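Local coordinates for ATP-dependent Clp protease proteolytic subunit (Listeria monocytogenes, PDB 4JCQ) that is a serine peptidase of the Clp family that assembles into heptameric rings and probably helps degrade misfolded proteins, at the interface of chains A and B. Residues are numbered along the deposited sequence; one frame, centred on the assembly and turned at random. Chains: chain A/B, ATP-dependent Clp protease proteolytic subunit.

The interface of chains A and B. Residues chain A 32, 35-36, 39-40, 43; chain B 25, 27.
B:Tyr27 lies along helix 32-48 of chain A, where strand 23-27 of one ClpP subunit meets its neighbour in the heptameric ring of this S14 serine peptidase. B:Tyr27 CB sits 3.8 Å from A:Glu36 OE1, a carboxylate oxygen, and CG faces A:Glu36 CB. B:Tyr27 CD1 rests on the helix backbone, 3.5 Å from A:Glu36 CA, and the oxygen A:Gln32 O lies in the ring plane at its edge. B:Tyr27 CE1 comes within 4.0 Å of the methyl A:Ala35 CB, a side chain small enough for an aromatic to lie close to the backbone. Beyond CZ, which is near A:Ser39 OG, the phenol B:Tyr27 OH ends in a hydrogen bond with A:Ser39 OG, 3.0 Å away. Two hydroxyls suit this place because either can donate or accept; the structure does not settle the direction. The serine hydroxyl stands beside its own backbone N (chi1 -67°), and A:Ser39 OG donates to A:Ala35 O at 2.8 Å, one turn earlier. A:Glu36 sends CG anti to its backbone N (chi1 -176°), and the extended chain carries its carboxylate, turned 66° from the ring, to water 1. The water joins A:Glu36 OE1 to B:Leu25 O and to B:Tyr27 N, pairing side chain with strand backbone. Branched, apolar B:Leu25 packs against the methylenes of A:Glu36 and A:Lys40, B:Leu25 CD1 lying 3.6 Å from A:Lys40 CG. Within chain A, A:Lys40 NZ makes a salt bridge to A:Glu36 OE2 at 3.2 Å, weak as a hydrogen bond.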
ATOM      1  N   GLN A  32       1.895  10.152  17.990  1.00 24.66           N
ATOM      2  CA  GLN A  32       0.622  10.781  17.628  1.00 26.51           C
ATOM      3  C   GLN A  32      -0.270   9.867  16.780  1.00 25.20           C
ATOM      4  O   GLN A  32      -1.498   9.895  16.909  1.00 25.84           O
ATOM      5  CB  GLN A  32       0.859  12.132  16.938  1.00 31.28           C
ATOM      6  CG  GLN A  32       1.208  13.256  17.909  1.00 35.98           C
ATOM      7  CD  GLN A  32       1.710  14.516  17.224  1.00 38.63           C
ATOM      8  OE1 GLN A  32       2.493  14.456  16.272  1.00 39.90           O
ATOM      9  NE2 GLN A  32       1.270  15.672  17.718  1.00 37.00           N
ATOM     10  N   ALA A  35      -1.744   7.438  19.195  1.00 21.42           N
ATOM     11  CA  ALA A  35      -2.711   8.215  19.973  1.00 22.13           C
ATOM     12  C   ALA A  35      -4.034   8.397  19.222  1.00 23.18           C
ATOM     13  O   ALA A  35      -5.104   8.293  19.823  1.00 23.90           O
ATOM     14  CB  ALA A  35      -2.127   9.564  20.373  1.00 21.93           C
ATOM     15  N   GLU A  36      -3.952   8.654  17.918  1.00 23.77           N
ATOM     16  CA  GLU A  36      -5.141   8.795  17.076  1.00 25.81           C
ATOM     17  C   GLU A  36      -5.915   7.481  16.967  1.00 26.30           C
ATOM     18  O   GLU A  36      -7.135   7.460  17.123  1.00 26.81           O
ATOM     19  CB  GLU A  36      -4.776   9.323  15.683  1.00 28.76           C
ATOM     20  CG  GLU A  36      -5.987   9.589  14.795  1.00 32.36           C
ATOM     21  CD  GLU A  36      -5.650  10.289  13.491  1.00 36.79           C
ATOM     22  OE1 GLU A  36      -4.558  10.884  13.381  1.00 38.72           O
ATOM     23  OE2 GLU A  36      -6.493  10.248  12.572  1.00 40.17           O
ATOM     24  N   SER A  39      -7.438   6.721  20.411  1.00 25.18           N
ATOM     25  CA  SER A  39      -8.551   7.652  20.622  1.00 26.44           C
ATOM     26  C   SER A  39      -9.803   7.220  19.857  1.00 27.51           C
ATOM     27  O   SER A  39     -10.901   7.220  20.415  1.00 27.95           O
ATOM     28  CB  SER A  39      -8.162   9.081  20.230  1.00 26.72           C
ATOM     29  OG  SER A  39      -7.174   9.604  21.103  1.00 26.15           O
ATOM     30  N   LYS A  40      -9.626   6.845  18.591  1.00 27.76           N
ATOM     31  CA  LYS A  40     -10.732   6.374  17.754  1.00 30.31           C
ATOM     32  C   LYS A  40     -11.388   5.113  18.310  1.00 30.09           C
ATOM     33  O   LYS A  40     -12.616   5.015  18.340  1.00 32.26           O
ATOM     34  CB  LYS A  40     -10.271   6.141  16.311  1.00 31.97           C
ATOM     35  CG  LYS A  40     -10.163   7.416  15.493  1.00 34.41           C
ATOM     36  CD  LYS A  40      -9.636   7.148  14.093  1.00 37.81           C
ATOM     37  CE  LYS A  40      -9.490   8.444  13.312  1.00 42.65           C
ATOM     38  NZ  LYS A  40      -8.934   8.213  11.951  1.00 46.15           N
ATOM     39  N   LEU A  43     -13.311   6.001  21.640  1.00 31.37           N
ATOM     40  CA  LEU A  43     -14.532   6.746  21.328  1.00 33.83           C
ATOM     41  C   LEU A  43     -15.593   5.854  20.689  1.00 34.28           C
ATOM     42  O   LEU A  43     -16.783   5.997  20.976  1.00 33.14           O
ATOM     43  CB  LEU A  43     -14.225   7.948  20.428  1.00 33.27           C
ATOM     44  CG  LEU A  43     -13.491   9.136  21.065  1.00 34.42           C
ATOM     45  CD1 LEU A  43     -12.902  10.043  19.995  1.00 33.25           C
ATOM     46  CD2 LEU A  43     -14.399   9.924  22.002  1.00 35.90           C
TER
ATOM     47  N   LEU B  25     -10.652  14.076  14.623  1.00 25.33           N
ATOM     48  CA  LEU B  25      -9.352  14.139  15.281  1.00 24.52           C
ATOM     49  C   LEU B  25      -8.346  14.868  14.403  1.00 23.69           C
ATOM     50  O   LEU B  25      -8.150  14.511  13.239  1.00 25.03           O
ATOM     51  CB  LEU B  25      -8.838  12.736  15.634  1.00 25.69           C
ATOM     52  CG  LEU B  25      -9.720  11.800  16.470  1.00 27.41           C
ATOM     53  CD1 LEU B  25      -8.966  10.519  16.785  1.00 28.87           C
ATOM     54  CD2 LEU B  25     -10.197  12.451  17.757  1.00 27.80           C
ATOM     55  N   TYR B  27      -4.662  15.325  14.758  1.00 22.00           N
ATOM     56  CA  TYR B  27      -3.446  14.919  15.456  1.00 22.69           C
ATOM     57  C   TYR B  27      -2.257  15.004  14.502  1.00 23.35           C
ATOM     58  O   TYR B  27      -2.314  14.483  13.386  1.00 24.47           O
ATOM     59  CB  TYR B  27      -3.566  13.476  15.970  1.00 23.22           C
ATOM     60  CG  TYR B  27      -4.503  13.226  17.145  1.00 23.73           C
ATOM     61  CD1 TYR B  27      -4.321  12.112  17.964  1.00 24.99           C
ATOM     62  CD2 TYR B  27      -5.570  14.082  17.435  1.00 24.14           C
ATOM     63  CE1 TYR B  27      -5.170  11.855  19.032  1.00 25.74           C
ATOM     64  CE2 TYR B  27      -6.422  13.836  18.504  1.00 24.79           C
ATOM     65  CZ  TYR B  27      -6.218  12.719  19.298  1.00 25.06           C
ATOM     66  OH  TYR B  27      -7.062  12.466  20.356  1.00 24.20           O
TER
HETATM   67  O   HOH W   1      -5.514  13.486  12.575  1.00 32.54           O